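Local coordinates for protein type II restriction enzyme BsoBI (PDB 1DC1) that recognises the double-stranded DNA sequence CYCGRG and, as a homodimeric type II restriction endonuclease, cuts it after the first cytosine, at residues Y42-A46 with Y118-Q122; F183-I187 with L198-I202; V211-N217 with K234-E240. All coordinates share one frame; numbering follows the deposited sequence.

In the fold
Interactions 2 and 3 are neighbours in the mixed sheet of the catalytic core, with centres 10 Å apart, whereas interaction 1 sits in a helical part on the opposite side of the chain's centre, its centre about 33 Å and 40 Å from theirs. Strands 194-199 and 213-217 run side by side, with M199 N 2.8 Å from C214 O; at the corners beside them N201 N lies 2.7 Å from D212 O, so the turn of interaction 2 meets the acidic end of interaction 3. D212 and E240 there belong to the predicted magnesium site, beside the DNA backbone. Interaction 1 is also near DNA, its nearest atom about 6 Å away.

Interaction 1: residues Y42-A46 with Y118-Q122; sequences YIERA and YLLFQ
The Y42 ring meets Q122 at its edge: the amide nitrogen NE2 of Q122 comes near the ring plane, 3.4 Å from Y42 CD2, with ring and amide planes 30° apart. One face of the same ring carries the guanidinium of R45, whose NH2 stands 3.3 Å above the plane over the ring centre, a placement made possible by the bend of the arginine chain at its third torsion (chi3 -70°). The Y118 ring takes the backbone of R45 and A46 obliquely, and CG of Q122, one turn further along its own helix, lies over one of its faces, offset toward the rim. The hydroxyl of Y118 approaches the edge of the R45 guanidinium near its plane. A water fills the gap between them, accepting a hydrogen bond from R45 NE at 3.1 Å and hydrogen-bonded to Y118 OH at 2.9 Å, so the polar ends are joined indirectly.

Next to these polar groups L119 packs against I43 and A46. L119 CD2 touches both A46 CB, at 3.6 Å, and I43 CD1, at 3.9 Å, and the I43 and L119 side chains cross at about a right angle. A46 and L119 bring their CA atoms to 6.8 Å.

Helices 21-53 and 110-152 run nearly antiparallel in these segments, at 154° with axes 10.5 Å apart. Y118 and Q122 also pack on helix 69-75, through A71, A75 and Y74, while Y42 reaches along helix 110-152 to S125 and L126. L120 of the second subunit packs on Y42 and I43, and F116 of that subunit on L119, so this helix pair forms part of the dimer interface.

Interaction 2: residues F183-I187 with L198-I202; sequences FAKGI and LMYNI
A184 O approaches the Y200 ring obliquely where two strands of a beta hairpin, 184-191 and 194-199, part at corners of the chain. A184 O accepts a hydrogen bond from Q139 NE2 of helix 110-152.

At K185 the chain turns, and this residue holds the other segment with its backbone carbonyl and its side-chain amine. Its carbonyl O accepts Y200 N at 3.1 Å and also sits at the edge of the Y200 ring, near the ring plane. Its side chain starts with CG opposite the backbone N (chi1 160°), bends at the second torsion, and then runs alongside the turn at Y200 and N201. There NZ donates to Y200 O at 2.9 Å and, weakly, to N201 O, binding two successive carbonyls of the corner. K185 CE touches M199 CE and I202 CD1, each at 3.6 Å.

G186 faces M199 as an antiparallel non-hydrogen-bonded pair, their CA atoms only 4.2 Å apart. G186 CA lies 2.9 Å from L198 O, and the place of a side chain on it is taken up by that carbonyl and M199 SD; the close approach of the strands depends on this bare backbone.

I187 and L198 form the next, hydrogen-bonded pair. I187 sends its side chain toward I147 and L150 of helix 110-152, whereas L198 packs on I213 and L215 of the neighbouring strand. Y200 OH reaches the same helix, bonding to T143. Beyond it, N201 and I202 both face V211 in a G1 beta bulge, which carries N201 to the predicted metal ligand D212. Two backbone bonds close the I187-L198 pair: L198 N donates to I187 O at 2.8 Å and I187 N to L198 O at 2.9 Å.

Interaction 3: residues V211-N217 with K234-E240; sequences VDICLFN and KYLLLGE. With nucleotides of chain A.
D212 holds CG beside its backbone N (chi1 -68°), while the E240 chain bends sharply at its second torsion (chi2 27°), and the two acids meet at about a right angle with carboxylate planes 85° apart. D212 OD2 stands 3.1 Å from E240 OE1, two acceptors with no hydrogen bond between them. OE1 is also fixed by D212 N, which donates to it at 3.2 Å, and D212 OD2 accepts a hydrogen bond from L241 N. On the DNA side, D212 OD1 comes within 2.6 Å of OP1 of DT6 of chain A.

Away from the acids, antiparallel strands 213-217 and 235-240 pair from I213 with G239 to F216 with Y235. A classic bulge interrupts the ladder: L236 and L237 both face L215, whose O accepts L236 N at 2.9 Å and L237 N weakly. On one side F216 lays CE1 over a face of the Y235 ring, 3.4 Å from Y235 CE2, the planes oblique to each other. C214 SG lies at the edge of that ring. On the other side I213 CG2 touches L237 CD2, side by side.

With K242 nearby, D212 and E240 match the acid-acid-lysine signature of the PD-(D/E)XK nuclease fold, where such a strand pair presents the probable magnesium ligands to the DNA backbone.

Interaction 1: residues Y42-A46 with Y118-Q122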
loop_
_atom_site.group_PDB
_atom_site.type_symbol
_atom_site.label_atom_id
_atom_site.label_comp_id
_atom_site.label_asym_id
_atom_site.label_seq_id
_atom_site.Cartn_x
_atom_site.Cartn_y
_atom_site.Cartn_z
ATOM N N TYR D 42 10.720 6.912 -18.920
ATOM C CA TYR D 42 9.669 7.894 -18.584
ATOM C C TYR D 42 10.059 9.282 -19.055
ATOM O O TYR D 42 9.235 10.012 -19.638
ATOM C CB TYR D 42 9.382 7.928 -17.083
ATOM C CG TYR D 42 8.708 6.672 -16.621
ATOM C CD1 TYR D 42 9.461 5.520 -16.394
ATOM C CD2 TYR D 42 7.322 6.619 -16.437
ATOM C CE1 TYR D 42 8.875 4.351 -15.998
ATOM C CE2 TYR D 42 6.693 5.426 -16.029
ATOM C CZ TYR D 42 7.497 4.305 -15.813
ATOM O OH TYR D 42 6.968 3.138 -15.350
ATOM N N ILE D 43 11.311 9.649 -18.805
ATOM C CA ILE D 43 11.796 10.957 -19.235
ATOM C C ILE D 43 11.839 11.044 -20.772
ATOM O O ILE D 43 11.481 12.074 -21.366
ATOM C CB ILE D 43 13.203 11.264 -18.651
ATOM C CG1 ILE D 43 13.175 11.183 -17.111
ATOM C CG2 ILE D 43 13.701 12.661 -19.181
ATOM C CD1 ILE D 43 12.206 12.167 -16.428
ATOM N N GLU D 44 12.255 9.966 -21.428
ATOM C CA GLU D 44 12.314 9.982 -22.885
ATOM C C GLU D 44 10.902 10.070 -23.471
ATOM O O GLU D 44 10.717 10.773 -24.471
ATOM C CB GLU D 44 13.066 8.764 -23.441
ATOM C CG GLU D 44 13.477 9.029 -24.896
ATOM C CD GLU D 44 14.237 7.885 -25.564
ATOM O OE1 GLU D 44 14.480 6.852 -24.895
ATOM O OE2 GLU D 44 14.605 8.032 -26.757
ATOM N N ARG D 45 9.912 9.387 -22.873
ATOM C CA ARG D 45 8.540 9.516 -23.378
ATOM C C ARG D 45 8.054 10.984 -23.222
ATOM O O ARG D 45 7.322 11.479 -24.082
ATOM C CB ARG D 45 7.584 8.539 -22.665
ATOM C CG ARG D 45 7.720 7.081 -23.179
ATOM C CD ARG D 45 6.648 6.131 -22.564
ATOM N NE ARG D 45 6.865 5.858 -21.135
ATOM C CZ ARG D 45 7.589 4.843 -20.672
ATOM N NH1 ARG D 45 8.163 3.996 -21.519
ATOM N NH2 ARG D 45 7.766 4.699 -19.377
ATOM N N ALA D 46 8.466 11.667 -22.148
ATOM C CA ALA D 46 8.117 13.062 -21.929
ATOM C C ALA D 46 8.807 13.916 -23.022
ATOM O O ALA D 46 8.177 14.812 -23.575
ATOM C CB ALA D 46 8.512 13.508 -20.525
ATOM N N TYR D 118 2.234 15.910 -17.196
ATOM C CA TYR D 118 2.330 14.538 -17.661
ATOM C C TYR D 118 3.382 13.759 -16.775
ATOM O O TYR D 118 3.120 12.635 -16.348
ATOM C CB TYR D 118 2.709 14.571 -19.146
ATOM C CG TYR D 118 3.115 13.245 -19.659
ATOM C CD1 TYR D 118 2.158 12.304 -20.023
ATOM C CD2 TYR D 118 4.481 12.907 -19.760
ATOM C CE1 TYR D 118 2.556 11.041 -20.490
ATOM C CE2 TYR D 118 4.871 11.672 -20.222
ATOM C CZ TYR D 118 3.922 10.751 -20.589
ATOM O OH TYR D 118 4.344 9.558 -21.110
ATOM N N LEU D 119 4.526 14.386 -16.466
ATOM C CA LEU D 119 5.586 13.768 -15.645
ATOM C C LEU D 119 5.182 13.645 -14.173
ATOM O O LEU D 119 5.415 12.626 -13.523
ATOM C CB LEU D 119 6.901 14.583 -15.748
ATOM C CG LEU D 119 7.732 14.401 -17.042
ATOM C CD1 LEU D 119 8.706 15.592 -17.245
ATOM C CD2 LEU D 119 8.486 13.056 -16.971
ATOM N N LEU D 120 4.622 14.712 -13.634
ATOM C CA LEU D 120 4.172 14.680 -12.271
ATOM C C LEU D 120 3.226 13.477 -12.033
ATOM O O LEU D 120 3.389 12.778 -11.043
ATOM C CB LEU D 120 3.431 15.981 -11.936
ATOM C CG LEU D 120 2.896 16.043 -10.499
ATOM C CD1 LEU D 120 4.143 16.113 -9.579
ATOM C CD2 LEU D 120 1.907 17.240 -10.307
ATOM N N PHE D 121 2.224 13.273 -12.903
ATOM C CA PHE D 121 1.303 12.143 -12.711
ATOM C C PHE D 121 1.959 10.795 -13.093
ATOM O O PHE D 121 1.715 9.779 -12.446
ATOM C CB PHE D 121 -0.030 12.380 -13.471
ATOM C CG PHE D 121 -0.823 13.580 -12.958
ATOM C CD1 PHE D 121 -0.968 13.809 -11.594
ATOM C CD2 PHE D 121 -1.300 14.518 -13.826
ATOM C CE1 PHE D 121 -1.565 14.976 -11.117
ATOM C CE2 PHE D 121 -1.895 15.674 -13.362
ATOM C CZ PHE D 121 -2.027 15.914 -12.017
ATOM N N GLN D 122 2.819 10.788 -14.109
ATOM C CA GLN D 122 3.531 9.561 -14.516
ATOM C C GLN D 122 4.474 9.092 -13.368
ATOM O O GLN D 122 4.821 7.932 -13.277
ATOM C CB GLN D 122 4.333 9.815 -15.800
ATOM C CG GLN D 122 3.484 9.689 -17.062
ATOM C CD GLN D 122 3.159 8.235 -17.422
ATOM O OE1 GLN D 122 1.992 7.845 -17.564
ATOM N NE2 GLN D 122 4.190 7.429 -17.574
HETATM O O HOH W 1 6.166 8.217 -19.253
#

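Interaction 2: residues F183-I187 with L198-I202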
loop_
_atom_site.group_PDB
_atom_site.type_symbol
_atom_site.label_atom_id
_atom_site.label_comp_id
_atom_site.label_asym_id
_atom_site.label_seq_id
_atom_site.Cartn_x
_atom_site.Cartn_y
_atom_site.Cartn_z
ATOM N N PHE D 183 14.088 -15.861 -14.339
ATOM C CA PHE D 183 12.933 -16.313 -15.108
ATOM C C PHE D 183 12.240 -17.556 -14.653
ATOM O O PHE D 183 11.511 -18.166 -15.420
ATOM C CB PHE D 183 13.343 -16.526 -16.545
ATOM C CG PHE D 183 13.724 -15.275 -17.224
ATOM C CD1 PHE D 183 12.781 -14.249 -17.364
ATOM C CD2 PHE D 183 15.006 -15.119 -17.721
ATOM C CE1 PHE D 183 13.099 -13.081 -17.994
ATOM C CE2 PHE D 183 15.352 -13.962 -18.355
ATOM C CZ PHE D 183 14.386 -12.926 -18.497
ATOM N N ALA D 184 12.476 -17.945 -13.415
ATOM C CA ALA D 184 11.855 -19.133 -12.910
ATOM C C ALA D 184 10.561 -18.874 -12.147
ATOM O O ALA D 184 10.540 -18.167 -11.125
ATOM C CB ALA D 184 12.838 -19.929 -12.041
ATOM N N LYS D 185 9.499 -19.497 -12.675
ATOM C CA LYS D 185 8.141 -19.482 -12.139
ATOM C C LYS D 185 8.019 -20.642 -11.134
ATOM O O LYS D 185 7.224 -20.601 -10.210
ATOM C CB LYS D 185 7.155 -19.640 -13.332
ATOM C CG LYS D 185 5.719 -20.108 -13.043
ATOM C CD LYS D 185 5.011 -19.198 -12.045
ATOM C CE LYS D 185 3.567 -19.619 -11.805
ATOM N NZ LYS D 185 2.744 -18.403 -11.512
ATOM N N GLY D 186 8.837 -21.674 -11.315
ATOM C CA GLY D 186 8.791 -22.832 -10.433
ATOM C C GLY D 186 10.067 -23.656 -10.552
ATOM O O GLY D 186 10.815 -23.510 -11.524
ATOM N N ILE D 187 10.317 -24.514 -9.570
ATOM C CA ILE D 187 11.517 -25.355 -9.545
ATOM C C ILE D 187 11.023 -26.688 -9.039
ATOM O O ILE D 187 10.136 -26.740 -8.160
ATOM C CB ILE D 187 12.578 -24.800 -8.559
ATOM C CG1 ILE D 187 13.025 -23.403 -9.027
ATOM C CG2 ILE D 187 13.747 -25.817 -8.350
ATOM C CD1 ILE D 187 13.867 -23.407 -10.279
ATOM N N LEU D 198 7.979 -26.606 -6.424
ATOM C CA LEU D 198 7.744 -25.282 -5.871
ATOM C C LEU D 198 7.226 -24.356 -6.993
ATOM O O LEU D 198 7.765 -24.313 -8.114
ATOM C CB LEU D 198 9.039 -24.715 -5.274
ATOM C CG LEU D 198 8.973 -23.250 -4.800
ATOM C CD1 LEU D 198 8.748 -23.248 -3.325
ATOM C CD2 LEU D 198 10.282 -22.521 -5.134
ATOM N N MET D 199 6.156 -23.630 -6.704
ATOM C CA MET D 199 5.611 -22.694 -7.676
ATOM C C MET D 199 5.355 -21.375 -6.960
ATOM O O MET D 199 5.030 -21.368 -5.791
ATOM C CB MET D 199 4.268 -23.179 -8.211
ATOM C CG MET D 199 4.317 -24.473 -8.993
ATOM S SD MET D 199 4.705 -24.275 -10.705
ATOM C CE MET D 199 3.453 -23.144 -11.360
ATOM N N TYR D 200 5.486 -20.275 -7.680
ATOM C CA TYR D 200 5.212 -18.970 -7.107
ATOM C C TYR D 200 3.882 -18.386 -7.611
ATOM O O TYR D 200 3.476 -18.631 -8.745
ATOM C CB TYR D 200 6.341 -18.020 -7.476
ATOM C CG TYR D 200 7.650 -18.361 -6.812
ATOM C CD1 TYR D 200 7.870 -18.025 -5.475
ATOM C CD2 TYR D 200 8.706 -18.943 -7.538
ATOM C CE1 TYR D 200 9.101 -18.230 -4.871
ATOM C CE2 TYR D 200 9.951 -19.154 -6.937
ATOM C CZ TYR D 200 10.127 -18.777 -5.596
ATOM O OH TYR D 200 11.354 -18.860 -4.972
ATOM N N ASN D 201 3.199 -17.643 -6.762
ATOM C CA ASN D 201 1.988 -16.958 -7.151
ATOM C C ASN D 201 0.936 -17.795 -7.856
ATOM O O ASN D 201 0.556 -17.550 -8.998
ATOM C CB ASN D 201 2.403 -15.744 -7.990
ATOM C CG ASN D 201 3.460 -14.900 -7.290
ATOM O OD1 ASN D 201 3.292 -14.469 -6.132
ATOM N ND2 ASN D 201 4.549 -14.657 -7.986
ATOM N N ILE D 202 0.434 -18.749 -7.125
ATOM C CA ILE D 202 -0.527 -19.702 -7.591
ATOM C C ILE D 202 -1.857 -19.457 -6.910
ATOM O O ILE D 202 -1.911 -19.170 -5.702
ATOM C CB ILE D 202 -0.023 -21.122 -7.144
ATOM C CG1 ILE D 202 1.187 -21.542 -7.941
ATOM C CG2 ILE D 202 -1.055 -22.167 -7.343
ATOM C CD1 ILE D 202 1.299 -20.854 -9.236
#

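Interaction 3: residues V211-N217 with K234-E240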
loop_
_atom_site.group_PDB
_atom_site.type_symbol
_atom_site.label_atom_id
_atom_site.label_comp_id
_atom_site.label_asym_id
_atom_site.label_seq_id
_atom_site.Cartn_x
_atom_site.Cartn_y
_atom_site.Cartn_z
ATOM N N VAL D 211 -1.361 -17.353 -3.549
ATOM C CA VAL D 211 -0.356 -17.575 -2.509
ATOM C C VAL D 211 1.012 -17.352 -3.131
ATOM O O VAL D 211 1.277 -17.782 -4.243
ATOM C CB VAL D 211 -0.451 -19.006 -1.909
ATOM C CG1 VAL D 211 0.509 -19.110 -0.758
ATOM C CG2 VAL D 211 -1.913 -19.273 -1.342
ATOM N N ASP D 212 1.888 -16.670 -2.416
ATOM C CA ASP D 212 3.221 -16.358 -2.967
ATOM C C ASP D 212 4.025 -17.598 -3.302
ATOM O O ASP D 212 4.572 -17.704 -4.403
ATOM C CB ASP D 212 4.051 -15.532 -1.971
ATOM C CG ASP D 212 3.504 -14.126 -1.763
ATOM O OD1 ASP D 212 2.758 -13.578 -2.638
ATOM O OD2 ASP D 212 3.829 -13.581 -0.697
ATOM N N ILE D 213 4.099 -18.522 -2.331
ATOM C CA ILE D 213 4.916 -19.746 -2.438
ATOM C C ILE D 213 4.077 -20.974 -2.144
ATOM O O ILE D 213 3.391 -21.015 -1.109
ATOM C CB ILE D 213 6.061 -19.738 -1.396
ATOM C CG1 ILE D 213 6.927 -18.486 -1.595
ATOM C CG2 ILE D 213 6.845 -21.096 -1.425
ATOM C CD1 ILE D 213 7.839 -18.230 -0.471
ATOM N N CYS D 214 4.169 -21.973 -3.028
ATOM C CA CYS D 214 3.457 -23.231 -2.884
ATOM C C CYS D 214 4.391 -24.379 -3.172
ATOM O O CYS D 214 5.042 -24.358 -4.204
ATOM C CB CYS D 214 2.284 -23.279 -3.859
ATOM S SG CYS D 214 0.828 -22.263 -3.380
ATOM N N LEU D 215 4.450 -25.355 -2.265
ATOM C CA LEU D 215 5.284 -26.545 -2.441
ATOM C C LEU D 215 4.358 -27.702 -2.571
ATOM O O LEU D 215 3.561 -27.948 -1.681
ATOM C CB LEU D 215 6.216 -26.807 -1.256
ATOM C CG LEU D 215 7.267 -27.941 -1.466
ATOM C CD1 LEU D 215 8.159 -27.558 -2.616
ATOM C CD2 LEU D 215 8.151 -28.153 -0.259
ATOM N N PHE D 216 4.475 -28.433 -3.677
ATOM C CA PHE D 216 3.607 -29.577 -3.949
ATOM C C PHE D 216 4.308 -30.878 -3.803
ATOM O O PHE D 216 5.480 -30.990 -4.134
ATOM C CB PHE D 216 3.088 -29.572 -5.368
ATOM C CG PHE D 216 2.177 -28.463 -5.645
ATOM C CD1 PHE D 216 0.821 -28.570 -5.339
ATOM C CD2 PHE D 216 2.673 -27.285 -6.193
ATOM C CE1 PHE D 216 -0.034 -27.511 -5.577
ATOM C CE2 PHE D 216 1.834 -26.209 -6.440
ATOM C CZ PHE D 216 0.482 -26.319 -6.136
ATOM N N ASN D 217 3.561 -31.850 -3.301
ATOM C CA ASN D 217 4.029 -33.208 -3.167
ATOM C C ASN D 217 3.644 -33.827 -4.513
ATOM O O ASN D 217 2.528 -34.329 -4.659
ATOM C CB ASN D 217 3.249 -33.937 -2.091
ATOM C CG ASN D 217 3.302 -35.407 -2.282
ATOM O OD1 ASN D 217 3.989 -35.897 -3.189
ATOM N ND2 ASN D 217 2.599 -36.143 -1.440
ATOM N N LYS D 234 -2.058 -32.530 -1.809
ATOM C CA LYS D 234 -0.773 -32.359 -2.519
ATOM C C LYS D 234 -0.005 -31.151 -2.066
ATOM O O LYS D 234 1.149 -31.001 -2.422
ATOM C CB LYS D 234 -0.997 -32.229 -4.023
ATOM C CG LYS D 234 -1.502 -33.488 -4.661
ATOM C CD LYS D 234 -1.000 -34.691 -3.898
ATOM C CE LYS D 234 -0.920 -35.934 -4.797
ATOM N NZ LYS D 234 -0.728 -37.177 -3.978
ATOM N N TYR D 235 -0.669 -30.264 -1.328
ATOM C CA TYR D 235 -0.021 -29.040 -0.797
ATOM C C TYR D 235 0.773 -29.315 0.481
ATOM O O TYR D 235 0.187 -29.493 1.576
ATOM C CB TYR D 235 -1.058 -27.962 -0.497
ATOM C CG TYR D 235 -1.693 -27.384 -1.733
ATOM C CD1 TYR D 235 -2.823 -27.976 -2.309
ATOM C CD2 TYR D 235 -1.204 -26.210 -2.302
ATOM C CE1 TYR D 235 -3.433 -27.401 -3.399
ATOM C CE2 TYR D 235 -1.821 -25.621 -3.415
ATOM C CZ TYR D 235 -2.927 -26.214 -3.957
ATOM O OH TYR D 235 -3.526 -25.637 -5.063
ATOM N N LEU D 236 2.097 -29.366 0.339
ATOM C CA LEU D 236 2.984 -29.611 1.493
ATOM C C LEU D 236 3.242 -28.327 2.280
ATOM O O LEU D 236 3.325 -28.362 3.494
ATOM C CB LEU D 236 4.365 -30.145 1.059
ATOM C CG LEU D 236 4.426 -31.557 0.464
ATOM C CD1 LEU D 236 5.802 -31.854 -0.050
ATOM C CD2 LEU D 236 4.008 -32.578 1.532
ATOM N N LEU D 237 3.366 -27.207 1.575
ATOM C CA LEU D 237 3.667 -25.942 2.211
ATOM C C LEU D 237 3.090 -24.772 1.440
ATOM O O LEU D 237 3.030 -24.826 0.216
ATOM C CB LEU D 237 5.205 -25.779 2.335
ATOM C CG LEU D 237 5.845 -24.453 2.817
ATOM C CD1 LEU D 237 7.148 -24.785 3.482
ATOM C CD2 LEU D 237 6.063 -23.462 1.647
ATOM N N LEU D 238 2.646 -23.735 2.174
ATOM C CA LEU D 238 2.148 -22.476 1.595
ATOM C C LEU D 238 2.843 -21.365 2.374
ATOM O O LEU D 238 3.005 -21.451 3.587
ATOM C CB LEU D 238 0.629 -22.365 1.682
ATOM C CG LEU D 238 -0.027 -23.588 1.005
ATOM C CD1 LEU D 238 -0.630 -24.492 2.049
ATOM C CD2 LEU D 238 -1.042 -23.152 0.039
ATOM N N GLY D 239 3.312 -20.345 1.667
ATOM C CA GLY D 239 4.011 -19.300 2.372
ATOM C C GLY D 239 3.868 -17.944 1.729
ATOM O O GLY D 239 3.547 -17.840 0.542
ATOM N N GLU D 240 4.095 -16.912 2.526
ATOM C CA GLU D 240 4.016 -15.528 2.071
ATOM C C GLU D 240 5.450 -15.028 2.053
ATOM O O GLU D 240 6.249 -15.386 2.906
ATOM C CB GLU D 240 3.174 -14.674 3.030
ATOM C CG GLU D 240 1.736 -14.272 2.572
ATOM C CD GLU D 240 1.036 -15.243 1.574
ATOM O OE1 GLU D 240 1.472 -15.309 0.400
ATOM O OE2 GLU D 240 0.031 -15.921 1.946
ATOM P P DT A 6 1.437 -10.097 -2.334
ATOM O OP1 DT A 6 2.371 -11.133 -1.900
ATOM O OP2 DT A 6 0.781 -9.189 -1.335
ATOM O "O5'" DT A 6 2.199 -9.094 -3.312
ATOM C "C5'" DT A 6 3.238 -9.562 -4.195
ATOM C "C4'" DT A 6 3.882 -8.386 -4.896
ATOM O "O4'" DT A 6 2.936 -7.705 -5.755
ATOM C "C3'" DT A 6 4.398 -7.309 -3.946
ATOM O "O3'" DT A 6 5.705 -7.681 -3.518
ATOM C "C2'" DT A 6 4.416 -6.084 -4.839
ATOM C "C1'" DT A 6 3.230 -6.312 -5.767
ATOM N N1 DT A 6 2.060 -5.594 -5.271
ATOM C C2 DT A 6 1.890 -4.292 -5.674
ATOM O O2 DT A 6 2.685 -3.687 -6.385
ATOM N N3 DT A 6 0.750 -3.707 -5.204
ATOM C C4 DT A 6 -0.188 -4.265 -4.371
ATOM O O4 DT A 6 -1.186 -3.623 -4.090
ATOM C C5 DT A 6 0.107 -5.613 -3.921
ATOM C C7 DT A 6 -0.768 -6.267 -2.899
ATOM C C6 DT A 6 1.175 -6.205 -4.416
#